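Local coordinates for protein tannase (Lactobacillus plantarum, PDB 3WA7) that hydrolyses the galloyl ester bonds of tannins as a tannase (EC 3.1.1.20) of the alpha/beta-hydrolase fold, at residues F48-Y53 against Q100-G105; N60-A65 against W463-C468; P82-Q87 against G96-A101; R104-V109 against D459-I464; I157-T162 against D195-V200. All coordinates share one frame; numbering follows the deposited sequence.

Contact 1: F48-Y53 against Q100-G105; sequences FVPAAY and QALKRG
The ring of Tyr-53 presents its edge to Gly-105, whose carbonyl O lies in the ring plane beside CZ and CE1, while one face of the ring carries Pro-50 CB, offset toward the rim. At that edge Tyr-53 OH donates a short hydrogen bond of 2.6 Å to Gly-105 O. It arrives in the carbonyl plane on a lone pair, with a C=O...donor angle of 119°. CG of Tyr-53 stands beside its own backbone N, anti to the carbonyl carbon (chi1 -58°), which starts the ring toward the end of the helix; Tyr-53 N in turn bonds back to Pro-50 O.

Gly-105 closes helix 95-103 with a Schellman motif. Its positive phi turns the chain out of the helix, and its N bonds to Leu-102 O. At these backbone angles a side chain would press on the preceding carbonyl O, and a CB here would also sit tight against Tyr-53 OH. In alpha/beta-hydrolase terms, this is the C-terminal end of a helix packed against strand 44-50 of the central sheet.

The apolar half of the contact belongs to Leu-102. Its CD2 methyl lies 3.9 Å from Pro-50 CD and 4.0 Å from Phe-48 CB, and also touches the carbonyl O of Phe-48. The Phe-48 ring itself leads off to pack on Pro-86. Pro-50 reaches further along the helix end: its CG is 3.6 Å from Leu-102 O and 4.0 Å from Gly-105 C, so the pyrrolidine sits over the final turn, between the leucine and the tyrosine ring.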
# COMPACT_ATOMS: atom_id res chain seq x y z
N PHE A 48 2.13 -12.33 -17.65
CA PHE A 48 2.03 -11.63 -18.93
C PHE A 48 3.43 -11.24 -19.39
O PHE A 48 4.20 -10.64 -18.64
CB PHE A 48 1.13 -10.41 -18.79
CG PHE A 48 -0.23 -10.75 -18.25
CD1 PHE A 48 -0.53 -10.53 -16.91
CD2 PHE A 48 -1.19 -11.34 -19.07
CE1 PHE A 48 -1.76 -10.90 -16.39
CE2 PHE A 48 -2.43 -11.71 -18.55
CZ PHE A 48 -2.72 -11.50 -17.21
N VAL A 49 3.75 -11.60 -20.63
CA VAL A 49 5.07 -11.36 -21.18
C VAL A 49 5.07 -10.66 -22.53
O VAL A 49 4.33 -11.05 -23.44
CB VAL A 49 5.82 -12.70 -21.35
CG1 VAL A 49 7.25 -12.46 -21.82
CG2 VAL A 49 5.80 -13.48 -20.04
N PRO A 50 5.89 -9.61 -22.69
CA PRO A 50 5.94 -8.91 -23.98
C PRO A 50 6.32 -9.95 -25.04
O PRO A 50 7.22 -10.76 -24.82
CB PRO A 50 7.04 -7.87 -23.76
CG PRO A 50 6.85 -7.52 -22.30
CD PRO A 50 6.68 -8.89 -21.67
N ALA A 51 5.65 -9.91 -26.18
CA ALA A 51 5.91 -10.87 -27.25
C ALA A 51 7.38 -10.99 -27.65
O ALA A 51 7.84 -12.07 -28.01
CB ALA A 51 5.06 -10.52 -28.48
N ALA A 52 8.11 -9.88 -27.60
CA ALA A 52 9.52 -9.88 -27.98
C ALA A 52 10.35 -10.92 -27.24
O ALA A 52 11.33 -11.43 -27.78
CB ALA A 52 10.11 -8.50 -27.76
N TYR A 53 9.97 -11.23 -26.00
CA TYR A 53 10.72 -12.18 -25.19
C TYR A 53 10.54 -13.64 -25.59
O TYR A 53 11.13 -14.54 -24.97
CB TYR A 53 10.39 -11.94 -23.71
CG TYR A 53 10.70 -10.52 -23.27
CD1 TYR A 53 10.16 -9.99 -22.10
CD2 TYR A 53 11.50 -9.69 -24.06
CE1 TYR A 53 10.41 -8.66 -21.73
CE2 TYR A 53 11.75 -8.36 -23.70
CZ TYR A 53 11.20 -7.85 -22.54
OH TYR A 53 11.43 -6.53 -22.21
N GLN A 100 0.45 -0.68 -19.95
CA GLN A 100 1.59 0.22 -20.11
C GLN A 100 2.91 -0.45 -19.72
O GLN A 100 3.95 -0.18 -20.31
CB GLN A 100 1.38 1.48 -19.27
CG GLN A 100 0.25 2.37 -19.75
CD GLN A 100 0.44 2.82 -21.19
OE1 GLN A 100 1.52 3.26 -21.57
NE2 GLN A 100 -0.63 2.74 -21.98
N ALA A 101 2.85 -1.34 -18.73
CA ALA A 101 4.04 -2.04 -18.27
C ALA A 101 4.56 -2.97 -19.37
O ALA A 101 5.77 -3.05 -19.59
CB ALA A 101 3.71 -2.85 -17.01
N LEU A 102 3.66 -3.66 -20.05
CA LEU A 102 4.04 -4.57 -21.12
C LEU A 102 4.67 -3.77 -22.26
O LEU A 102 5.67 -4.19 -22.85
CB LEU A 102 2.80 -5.32 -21.63
CG LEU A 102 2.26 -6.35 -20.64
CD1 LEU A 102 0.90 -6.87 -21.11
CD2 LEU A 102 3.26 -7.49 -20.49
N LYS A 103 4.08 -2.62 -22.55
CA LYS A 103 4.57 -1.73 -23.60
C LYS A 103 5.98 -1.24 -23.24
O LYS A 103 6.82 -1.02 -24.12
CB LYS A 103 3.62 -0.54 -23.75
CG LYS A 103 3.99 0.45 -24.84
CD LYS A 103 2.93 1.52 -24.99
CE LYS A 103 3.26 2.51 -26.10
NZ LYS A 103 4.52 3.25 -25.82
N ARG A 104 6.23 -1.10 -21.94
CA ARG A 104 7.52 -0.63 -21.43
C ARG A 104 8.57 -1.74 -21.37
O ARG A 104 9.73 -1.48 -21.07
CB ARG A 104 7.33 -0.04 -20.03
CG ARG A 104 8.50 0.78 -19.52
CD ARG A 104 8.49 2.18 -20.12
NE ARG A 104 9.43 3.06 -19.44
CZ ARG A 104 9.29 4.38 -19.35
NH1 ARG A 104 8.24 4.98 -19.91
NH2 ARG A 104 10.19 5.10 -18.70
N GLY A 105 8.15 -2.97 -21.65
CA GLY A 105 9.08 -4.09 -21.64
C GLY A 105 9.15 -4.88 -20.34
O GLY A 105 10.04 -5.71 -20.16

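Contact 2: N60-A65 against W463-C468. With ACT (acetate ion), chain D.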
# COMPACT_ATOMS: atom_id res chain seq x y z
N ASN A 60 12.45 -1.59 -25.12
CA ASN A 60 12.94 -0.52 -24.26
C ASN A 60 14.28 -0.87 -23.61
O ASN A 60 14.54 -0.52 -22.45
CB ASN A 60 11.87 -0.22 -23.20
CG ASN A 60 12.20 1.00 -22.35
OD1 ASN A 60 12.57 2.05 -22.87
ND2 ASN A 60 12.05 0.86 -21.03
N GLY A 61 15.12 -1.59 -24.34
CA GLY A 61 16.42 -1.97 -23.82
C GLY A 61 16.45 -3.23 -22.98
O GLY A 61 17.52 -3.67 -22.55
N TYR A 62 15.29 -3.81 -22.73
CA TYR A 62 15.21 -5.03 -21.93
C TYR A 62 15.05 -6.27 -22.80
O TYR A 62 14.56 -6.20 -23.92
CB TYR A 62 14.03 -4.99 -20.97
CG TYR A 62 14.07 -3.89 -19.93
CD1 TYR A 62 13.17 -2.82 -19.99
CD2 TYR A 62 14.95 -3.94 -18.86
CE1 TYR A 62 13.16 -1.83 -19.00
CE2 TYR A 62 14.95 -2.96 -17.87
CZ TYR A 62 14.04 -1.91 -17.94
OH TYR A 62 14.01 -0.96 -16.95
N GLN A 63 15.47 -7.41 -22.26
CA GLN A 63 15.35 -8.69 -22.95
C GLN A 63 14.71 -9.67 -21.97
O GLN A 63 14.50 -9.33 -20.80
CB GLN A 63 16.72 -9.21 -23.39
CG GLN A 63 17.33 -8.43 -24.54
CD GLN A 63 18.59 -9.07 -25.07
OE1 GLN A 63 19.58 -9.19 -24.35
NE2 GLN A 63 18.56 -9.50 -26.32
N ARG A 64 14.42 -10.87 -22.44
CA ARG A 64 13.81 -11.90 -21.60
C ARG A 64 14.60 -12.13 -20.31
O ARG A 64 14.03 -12.25 -19.23
CB ARG A 64 13.71 -13.21 -22.38
CG ARG A 64 13.06 -14.36 -21.62
CD ARG A 64 13.17 -15.64 -22.43
NE ARG A 64 12.42 -16.76 -21.86
CZ ARG A 64 12.70 -17.35 -20.71
NH1 ARG A 64 13.73 -16.95 -19.97
NH2 ARG A 64 11.95 -18.37 -20.29
N ALA A 65 15.92 -12.18 -20.43
CA ALA A 65 16.78 -12.43 -19.27
C ALA A 65 16.94 -11.26 -18.30
O ALA A 65 17.34 -11.46 -17.16
CB ALA A 65 18.15 -12.89 -19.74
N TRP A 463 11.42 5.77 -12.92
CA TRP A 463 12.13 5.37 -11.70
C TRP A 463 12.59 3.92 -11.85
O TRP A 463 13.74 3.60 -11.55
CB TRP A 463 11.20 5.51 -10.49
CG TRP A 463 11.77 4.99 -9.19
CD1 TRP A 463 12.75 5.56 -8.44
CD2 TRP A 463 11.36 3.81 -8.49
NE1 TRP A 463 12.98 4.81 -7.30
CE2 TRP A 463 12.14 3.73 -7.31
CE3 TRP A 463 10.41 2.81 -8.74
CZ2 TRP A 463 12.00 2.69 -6.38
CZ3 TRP A 463 10.27 1.77 -7.82
CH2 TRP A 463 11.06 1.72 -6.65
N ILE A 464 11.70 3.05 -12.32
CA ILE A 464 12.06 1.65 -12.50
C ILE A 464 13.22 1.49 -13.48
O ILE A 464 14.19 0.80 -13.19
CB ILE A 464 10.84 0.83 -12.99
CG1 ILE A 464 9.79 0.74 -11.87
CG2 ILE A 464 11.29 -0.57 -13.42
CD1 ILE A 464 8.55 -0.05 -12.24
N ASP A 465 13.12 2.14 -14.64
CA ASP A 465 14.18 2.05 -15.64
C ASP A 465 15.50 2.61 -15.10
O ASP A 465 16.57 2.12 -15.44
CB ASP A 465 13.78 2.80 -16.92
CG ASP A 465 12.64 2.13 -17.65
OD1 ASP A 465 12.30 0.97 -17.31
OD2 ASP A 465 12.07 2.75 -18.57
N GLY A 466 15.40 3.63 -14.25
CA GLY A 466 16.60 4.21 -13.68
C GLY A 466 17.32 3.20 -12.80
O GLY A 466 18.55 3.11 -12.82
N LEU A 467 16.55 2.42 -12.04
CA LEU A 467 17.11 1.40 -11.16
C LEU A 467 17.69 0.21 -11.91
O LEU A 467 18.73 -0.33 -11.55
CB LEU A 467 16.03 0.87 -10.21
CG LEU A 467 15.40 1.78 -9.14
CD1 LEU A 467 14.27 1.03 -8.45
CD2 LEU A 467 16.46 2.19 -8.13
N CYS A 468 17.00 -0.20 -12.97
CA CYS A 468 17.41 -1.37 -13.74
C CYS A 468 18.39 -1.12 -14.88
O CYS A 468 19.25 -1.96 -15.15
CB CYS A 468 16.17 -2.09 -14.26
SG CYS A 468 15.03 -2.60 -12.94
C ACT D . 16.95 -14.14 -23.93
O ACT D . 16.78 -15.32 -23.80
OXT ACT D . 17.18 -13.45 -22.98
CH3 ACT D . 16.91 -13.53 -25.30
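Tyr-62 CG lies anti to its carbonyl carbon (chi1 -62°) and Asn-60 CG anti to its backbone N (chi1 -173°), and from these starting points the phenol and the amide both run to the carboxylate of Asp-465. Asp-465 sits on helix 457-468, the C-terminal helix packed on the central sheet of the alpha/beta-hydrolase fold; residues 60-65 belong to the irregular connection between strands 44-50 and 69-72.

Each carboxylate oxygen takes one of the two groups. Tyr-62 OH donates to Asp-465 OD1 at 2.6 Å, with ring and carboxylate crossing obliquely. Asn-60 meets the aspartate tip to tip, its ND2 donating to Asp-465 OD2 over 3.1 Å with an N-H...O angle of 154°. The acceptor lies in the amide plane, yet both donors stand above the plane of the carboxylate. OD1 also accepts from Tyr-106 OH, and OD2 forms a salt bridge with Arg-104 NE; the positive charge, together with the donors, probably favours the ionised acid.

Away from the helix, Ala-65 N donates over 3.1 Å to OXT of an acetate ion, which probably comes from the crystallisation liquor. Back at the phenol, the apolar part of the contact is small: Cys-468 CB lies at the ring edge, in plane, 3.9 Å from Tyr-62 CE2 and 3.6 Å from Tyr-62 OH.

Contact 3: P82-Q87 against G96-A101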
# COMPACT_ATOMS: atom_id res chain seq x y z
N PRO A 82 -8.26 -10.10 -6.46
CA PRO A 82 -8.15 -11.07 -7.54
C PRO A 82 -6.97 -10.83 -8.48
O PRO A 82 -6.50 -9.70 -8.62
CB PRO A 82 -9.50 -10.95 -8.25
CG PRO A 82 -9.87 -9.53 -8.03
CD PRO A 82 -9.50 -9.32 -6.58
N ALA A 83 -6.50 -11.91 -9.11
CA ALA A 83 -5.38 -11.82 -10.05
C ALA A 83 -5.80 -10.87 -11.17
O ALA A 83 -6.86 -11.04 -11.77
CB ALA A 83 -5.06 -13.20 -10.62
N ASP A 84 -4.95 -9.89 -11.46
CA ASP A 84 -5.26 -8.89 -12.49
C ASP A 84 -4.96 -9.38 -13.91
O ASP A 84 -4.34 -10.42 -14.11
CB ASP A 84 -4.48 -7.60 -12.22
CG ASP A 84 -5.29 -6.35 -12.52
OD1 ASP A 84 -6.33 -6.46 -13.21
OD2 ASP A 84 -4.89 -5.26 -12.08
N ASP A 85 -5.39 -8.59 -14.89
CA ASP A 85 -5.21 -8.95 -16.30
C ASP A 85 -5.24 -7.65 -17.10
O ASP A 85 -6.02 -6.75 -16.79
CB ASP A 85 -6.37 -9.86 -16.71
CG ASP A 85 -6.17 -10.50 -18.07
OD1 ASP A 85 -6.03 -9.77 -19.07
OD2 ASP A 85 -6.16 -11.75 -18.13
N PRO A 86 -4.39 -7.52 -18.14
CA PRO A 86 -4.42 -6.28 -18.92
C PRO A 86 -5.74 -6.08 -19.66
O PRO A 86 -6.03 -4.99 -20.14
CB PRO A 86 -3.23 -6.43 -19.86
CG PRO A 86 -3.12 -7.92 -20.05
CD PRO A 86 -3.36 -8.44 -18.65
N GLN A 87 -6.54 -7.15 -19.74
CA GLN A 87 -7.83 -7.08 -20.42
C GLN A 87 -8.99 -7.04 -19.42
O GLN A 87 -10.16 -7.07 -19.82
CB GLN A 87 -8.01 -8.28 -21.36
CG GLN A 87 -6.87 -8.45 -22.37
CD GLN A 87 -7.14 -9.54 -23.40
OE1 GLN A 87 -7.51 -10.67 -23.06
NE2 GLN A 87 -6.94 -9.21 -24.67
N GLY A 96 -4.88 -1.03 -16.86
CA GLY A 96 -4.18 -0.02 -17.64
C GLY A 96 -2.70 0.01 -17.33
O GLY A 96 -1.87 0.20 -18.22
N THR A 97 -2.36 -0.16 -16.06
CA THR A 97 -0.97 -0.16 -15.66
C THR A 97 -0.25 -1.36 -16.26
O THR A 97 0.89 -1.25 -16.71
CB THR A 97 -0.85 -0.21 -14.13
OG1 THR A 97 -1.45 0.97 -13.58
CG2 THR A 97 0.61 -0.28 -13.70
N ILE A 98 -0.91 -2.52 -16.27
CA ILE A 98 -0.30 -3.71 -16.85
C ILE A 98 -0.08 -3.49 -18.35
O ILE A 98 0.95 -3.87 -18.89
CB ILE A 98 -1.18 -4.96 -16.63
CG1 ILE A 98 -1.32 -5.24 -15.13
CG2 ILE A 98 -0.56 -6.17 -17.33
CD1 ILE A 98 -2.18 -6.45 -14.79
N GLN A 99 -1.06 -2.88 -19.01
CA GLN A 99 -0.94 -2.61 -20.43
C GLN A 99 0.31 -1.77 -20.70
O GLN A 99 1.13 -2.11 -21.55
CB GLN A 99 -2.17 -1.86 -20.94
CG GLN A 99 -3.43 -2.71 -20.99
CD GLN A 99 -4.65 -1.91 -21.40
OE1 GLN A 99 -4.53 -0.80 -21.91
NE2 GLN A 99 -5.83 -2.48 -21.19
N GLN A 100 0.45 -0.68 -19.95
CA GLN A 100 1.59 0.22 -20.11
C GLN A 100 2.91 -0.45 -19.72
O GLN A 100 3.95 -0.18 -20.31
CB GLN A 100 1.38 1.48 -19.27
CG GLN A 100 0.25 2.37 -19.75
CD GLN A 100 0.44 2.82 -21.19
OE1 GLN A 100 1.52 3.26 -21.57
NE2 GLN A 100 -0.63 2.74 -21.98
N ALA A 101 2.85 -1.34 -18.73
CA ALA A 101 4.04 -2.04 -18.27
C ALA A 101 4.56 -2.97 -19.37
O ALA A 101 5.77 -3.05 -19.59
CB ALA A 101 3.71 -2.85 -17.01
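Ile-98 reaches from helix 95-103 to the loop at 84-86, and its branches divide the work. At the base, CB lies 4.1 Å from Pro-86 CB. The CG2 branch, anti to the backbone N, rests on the proline ring, 3.7 Å from Pro-86 CB and almost as close to Pro-86 CD. The other branch starts at CG1, beside the backbone N, and runs on extended (chi2 179°) to CD1, which ends 3.6 Å from Asp-84 CB and also brushes the aspartate CG.

One residue on, Gln-99 supplies the polar link. Its CG touches Pro-86 CB, the chain continues extended, and NE2 donates to Pro-86 O at 2.7 Å. This bond is practically straight, with an N-H...O angle of 177°; the carbonyl O lies in the amide plane, and the donor arrives nearly along the C=O axis.

The loop has its own supports. Asp-84 OD1 accepts from Asp-85 N and Thr-93 OG1, while its OD2 accepts from Asn-94 N. Asp-85 OD1 uses its anti lone pair to accept from Gln-87 N at 2.8 Å, and OD2 of the same residue pairs with Arg-30 NE on strand 22-33. The geometry at 85-87 is an Asx turn, set in the connection that leads from strand 69-72 to helix 95-103 of the alpha/beta-hydrolase fold.

Contact 4: R104-V109 against D459-I464; sequences RGYVVV and DLFSWI
Tyr-106 turns its edge to the face of Phe-461 in a T-shaped stack, the ring centroids 5.1 Å apart and the planes at 78°. Tyr-106 CE1 stands above the phenylalanine ring, offset toward its rim, and comes 3.6 Å from CD2 of Phe-461.

Aliphatic packing extends the aromatic pair. Ile-464, one turn further along the helix, sets CG2 3.6 Å from Tyr-106 CZ, while its CD1 touches Tyr-106 CE1. Tyr-106 OH lies 3.4 Å from Ile-464 CB, but its polar partner is Asp-465 OD1.

The guanidinium of Arg-104 makes the third kind of contact. Phe-461 CB lies 3.4 Å above its plane, over the centre, with guanidinium and phenyl planes 66° apart. The bend at chi2 (79°) turns CD away from an extended course, and NE forms a salt bridge to Asp-465. Farther back, Arg-104 CB covers one face of the Tyr-106 ring over its centre.

The contact thereby joins two distant parts of the chain: it is the C-terminal helix of the alpha/beta-hydrolase fold, 457-468, packed on the turn between helix 95-103 and strand 107-111.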
# COMPACT_ATOMS: atom_id res chain seq x y z
N ARG A 104 6.23 -1.10 -21.94
CA ARG A 104 7.52 -0.63 -21.43
C ARG A 104 8.57 -1.74 -21.37
O ARG A 104 9.73 -1.48 -21.07
CB ARG A 104 7.33 -0.04 -20.03
CG ARG A 104 8.50 0.78 -19.52
CD ARG A 104 8.49 2.18 -20.12
NE ARG A 104 9.43 3.06 -19.44
CZ ARG A 104 9.29 4.38 -19.35
NH1 ARG A 104 8.24 4.98 -19.91
NH2 ARG A 104 10.19 5.10 -18.70
N GLY A 105 8.15 -2.97 -21.65
CA GLY A 105 9.08 -4.09 -21.64
C GLY A 105 9.15 -4.88 -20.34
O GLY A 105 10.04 -5.71 -20.16
N TYR A 106 8.22 -4.62 -19.42
CA TYR A 106 8.22 -5.34 -18.15
C TYR A 106 7.42 -6.63 -18.24
O TYR A 106 6.42 -6.70 -18.95
CB TYR A 106 7.58 -4.50 -17.04
CG TYR A 106 8.18 -3.13 -16.82
CD1 TYR A 106 7.45 -2.15 -16.15
CD2 TYR A 106 9.45 -2.80 -17.28
CE1 TYR A 106 7.97 -0.88 -15.94
CE2 TYR A 106 9.98 -1.53 -17.08
CZ TYR A 106 9.23 -0.58 -16.41
OH TYR A 106 9.73 0.69 -16.21
N VAL A 107 7.87 -7.64 -17.51
CA VAL A 107 7.12 -8.89 -17.43
C VAL A 107 6.20 -8.59 -16.24
O VAL A 107 6.61 -7.89 -15.30
CB VAL A 107 8.03 -10.09 -17.10
CG1 VAL A 107 7.20 -11.27 -16.60
CG2 VAL A 107 8.79 -10.50 -18.36
N VAL A 108 4.97 -9.07 -16.28
CA VAL A 108 4.04 -8.81 -15.19
C VAL A 108 3.46 -10.09 -14.62
O VAL A 108 2.92 -10.93 -15.35
CB VAL A 108 2.86 -7.90 -15.64
CG1 VAL A 108 1.92 -7.64 -14.46
CG2 VAL A 108 3.39 -6.59 -16.19
N VAL A 109 3.59 -10.26 -13.31
CA VAL A 109 3.02 -11.42 -12.64
C VAL A 109 2.02 -10.84 -11.65
O VAL A 109 2.40 -10.18 -10.68
CB VAL A 109 4.09 -12.25 -11.91
CG1 VAL A 109 3.43 -13.41 -11.15
CG2 VAL A 109 5.09 -12.81 -12.93
N ASP A 459 6.35 8.67 -14.48
CA ASP A 459 7.39 8.84 -13.47
C ASP A 459 7.74 7.50 -12.82
O ASP A 459 8.90 7.23 -12.53
CB ASP A 459 6.95 9.83 -12.39
CG ASP A 459 6.85 11.25 -12.90
OD1 ASP A 459 6.44 12.14 -12.12
OD2 ASP A 459 7.19 11.50 -14.08
N LEU A 460 6.73 6.66 -12.57
CA LEU A 460 6.98 5.36 -11.96
C LEU A 460 7.89 4.52 -12.84
O LEU A 460 8.87 3.95 -12.36
CB LEU A 460 5.66 4.60 -11.73
CG LEU A 460 5.81 3.15 -11.26
CD1 LEU A 460 6.53 3.10 -9.92
CD2 LEU A 460 4.43 2.50 -11.15
N PHE A 461 7.58 4.44 -14.13
CA PHE A 461 8.39 3.65 -15.06
C PHE A 461 9.77 4.27 -15.26
O PHE A 461 10.75 3.56 -15.51
CB PHE A 461 7.66 3.51 -16.41
CG PHE A 461 6.41 2.67 -16.34
CD1 PHE A 461 5.60 2.52 -17.47
CD2 PHE A 461 6.03 2.02 -15.17
CE1 PHE A 461 4.43 1.75 -17.43
CE2 PHE A 461 4.86 1.24 -15.12
CZ PHE A 461 4.07 1.11 -16.25
N SER A 462 9.87 5.59 -15.14
CA SER A 462 11.15 6.27 -15.28
C SER A 462 12.03 5.86 -14.10
O SER A 462 13.24 5.63 -14.25
CB SER A 462 10.97 7.79 -15.29
OG SER A 462 12.22 8.45 -15.34
N TRP A 463 11.42 5.77 -12.92
CA TRP A 463 12.13 5.37 -11.70
C TRP A 463 12.59 3.92 -11.85
O TRP A 463 13.74 3.60 -11.55
CB TRP A 463 11.20 5.51 -10.49
CG TRP A 463 11.77 4.99 -9.19
CD1 TRP A 463 12.75 5.56 -8.44
CD2 TRP A 463 11.36 3.81 -8.49
NE1 TRP A 463 12.98 4.81 -7.30
CE2 TRP A 463 12.14 3.73 -7.31
CE3 TRP A 463 10.41 2.81 -8.74
CZ2 TRP A 463 12.00 2.69 -6.38
CZ3 TRP A 463 10.27 1.77 -7.82
CH2 TRP A 463 11.06 1.72 -6.65
N ILE A 464 11.70 3.05 -12.32
CA ILE A 464 12.06 1.65 -12.50
C ILE A 464 13.22 1.49 -13.48
O ILE A 464 14.19 0.80 -13.19
CB ILE A 464 10.84 0.83 -12.99
CG1 ILE A 464 9.79 0.74 -11.87
CG2 ILE A 464 11.29 -0.57 -13.42
CD1 ILE A 464 8.55 -0.05 -12.24

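Contact 5: I157-T162 against D195-V200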
# COMPACT_ATOMS: atom_id res chain seq x y z
N ILE A 157 12.33 -8.11 -9.11
CA ILE A 157 10.91 -8.14 -8.80
C ILE A 157 10.56 -6.82 -8.12
O ILE A 157 11.23 -6.41 -7.17
CB ILE A 157 10.55 -9.30 -7.84
CG1 ILE A 157 10.70 -10.64 -8.58
CG2 ILE A 157 9.13 -9.14 -7.32
CD1 ILE A 157 10.45 -11.87 -7.70
N ILE A 158 9.54 -6.15 -8.63
CA ILE A 158 9.12 -4.87 -8.08
C ILE A 158 7.63 -4.95 -7.80
O ILE A 158 6.83 -5.10 -8.72
CB ILE A 158 9.39 -3.73 -9.08
CG1 ILE A 158 10.87 -3.71 -9.44
CG2 ILE A 158 8.98 -2.38 -8.47
CD1 ILE A 158 11.23 -2.72 -10.52
N THR A 159 7.26 -4.86 -6.53
CA THR A 159 5.86 -4.93 -6.17
C THR A 159 5.20 -3.56 -6.29
O THR A 159 5.87 -2.52 -6.24
CB THR A 159 5.66 -5.44 -4.73
OG1 THR A 159 6.53 -4.72 -3.84
CG2 THR A 159 5.95 -6.93 -4.64
N ASN A 160 3.89 -3.57 -6.48
CA ASN A 160 3.13 -2.33 -6.59
C ASN A 160 1.74 -2.57 -6.05
O ASN A 160 1.18 -3.66 -6.18
CB ASN A 160 3.05 -1.84 -8.04
CG ASN A 160 2.41 -0.48 -8.15
OD1 ASN A 160 2.74 0.44 -7.40
ND2 ASN A 160 1.49 -0.33 -9.09
N GLY A 161 1.18 -1.54 -5.42
CA GLY A 161 -0.16 -1.68 -4.88
C GLY A 161 -0.63 -0.34 -4.36
O GLY A 161 0.19 0.56 -4.16
N THR A 162 -1.93 -0.21 -4.16
CA THR A 162 -2.53 1.03 -3.67
C THR A 162 -3.29 0.79 -2.36
O THR A 162 -3.95 -0.23 -2.21
CB THR A 162 -3.51 1.59 -4.72
OG1 THR A 162 -2.80 1.93 -5.92
CG2 THR A 162 -4.22 2.83 -4.19
N ASP A 195 11.81 -14.96 -0.81
CA ASP A 195 10.75 -14.00 -1.15
C ASP A 195 11.18 -12.54 -1.00
O ASP A 195 10.33 -11.64 -0.97
CB ASP A 195 9.48 -14.28 -0.32
CG ASP A 195 9.74 -14.31 1.17
OD1 ASP A 195 10.31 -13.34 1.71
OD2 ASP A 195 9.35 -15.32 1.81
N ASP A 196 12.48 -12.30 -0.89
CA ASP A 196 12.98 -10.93 -0.80
C ASP A 196 12.87 -10.39 -2.22
O ASP A 196 13.00 -11.14 -3.19
CB ASP A 196 14.43 -10.91 -0.31
CG ASP A 196 15.37 -11.66 -1.23
OD1 ASP A 196 16.17 -11.01 -1.95
OD2 ASP A 196 15.32 -12.91 -1.25
N ILE A 197 12.61 -9.09 -2.35
CA ILE A 197 12.47 -8.49 -3.67
C ILE A 197 13.45 -7.36 -3.93
O ILE A 197 14.18 -6.93 -3.03
CB ILE A 197 11.03 -7.99 -3.89
CG1 ILE A 197 10.67 -6.93 -2.84
CG2 ILE A 197 10.05 -9.17 -3.83
CD1 ILE A 197 9.28 -6.35 -2.99
N PHE A 198 13.44 -6.87 -5.16
CA PHE A 198 14.35 -5.81 -5.60
C PHE A 198 13.91 -4.38 -5.24
O PHE A 198 14.71 -3.59 -4.77
CB PHE A 198 14.54 -5.91 -7.11
CG PHE A 198 15.44 -4.86 -7.69
CD1 PHE A 198 16.80 -4.85 -7.41
CD2 PHE A 198 14.92 -3.88 -8.54
CE1 PHE A 198 17.64 -3.89 -7.98
CE2 PHE A 198 15.76 -2.91 -9.11
CZ PHE A 198 17.12 -2.92 -8.83
N ALA A 199 12.65 -4.06 -5.49
CA ALA A 199 12.17 -2.72 -5.20
C ALA A 199 10.70 -2.69 -4.83
O ALA A 199 9.94 -3.60 -5.16
CB ALA A 199 12.42 -1.82 -6.41
N VAL A 200 10.31 -1.61 -4.16
CA VAL A 200 8.94 -1.43 -3.70
C VAL A 200 8.30 -0.16 -4.24
O VAL A 200 8.88 0.92 -4.15
CB VAL A 200 8.87 -1.35 -2.15
CG1 VAL A 200 7.47 -0.92 -1.71
CG2 VAL A 200 9.24 -2.68 -1.53
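Strands 157-160 and 199-203 run parallel as neighbours in the central alpha/beta-hydrolase sheet, with Ile-158 paired to Ala-199 and Thr-159 to Val-200. Ile-157 O accepts twice, from Ala-199 N at 3.2 Å and, at 3.0 Å, from N of Phe-198, the residue just before the second strand. Thr-159 N carries the ladder on by donating to Ala-199 O, which also receives a CA-H...O contact from Ile-158. Strand 157-160 leads to Gly-161, consistent with the start of a GxSxG nucleophile elbow whose probable nucleophile would be Ser-163.

On one face of the sheet, Ile-158 CG1 lies 3.9 Å from Ala-199 CB. The same carbon meets the edge of the Phe-198 ring, where CD2 is 4.2 Å away; these two side chains lie side by side, pointing the same way. Helix 457-468 covers this face, with Ile-464 on Ile-158 and Trp-463 on Ala-199.

Thr-159 and Val-200 project from the other face. Thr-159 OG1 bonds to Ser-169 OG on helix 164-174. Helix 131-145 packs on Ile-157 and Ile-197, which cross at about a right angle with their CG2 methyls 3.6 Å apart. Ile-197 CG1 takes the crowded position between its backbone N and carbonyl carbon (chi1 60°); the chain then runs on to CD1, 3.3 Å from Thr-159 OG1 and 3.8 Å from Thr-159 CG2.

Contacts 1 and 3 share helix 95-103 and meet where Phe-48 CE2 lies 3.4 Å from Pro-86 CD. Contact 4 takes over at the end of that helix and shares helix 457-468 with contact 2, their centres about 7 Å apart. Asp-465 joins these two: OD2 is 2.8 Å from Arg-104 NE and OD1 2.8 Å from Tyr-106 OH. Contact 5 is reached through the same C-terminal helix, Ile-464 CG2 being 3.6 Å from Ile-158 CD1. Of the five, contact 5 runs into the probable nucleophile elbow, which would carry Ser-163 of a likely triad with His-451 and Asp-419; the centres of contacts 1 and 5 are about 18 Å apart.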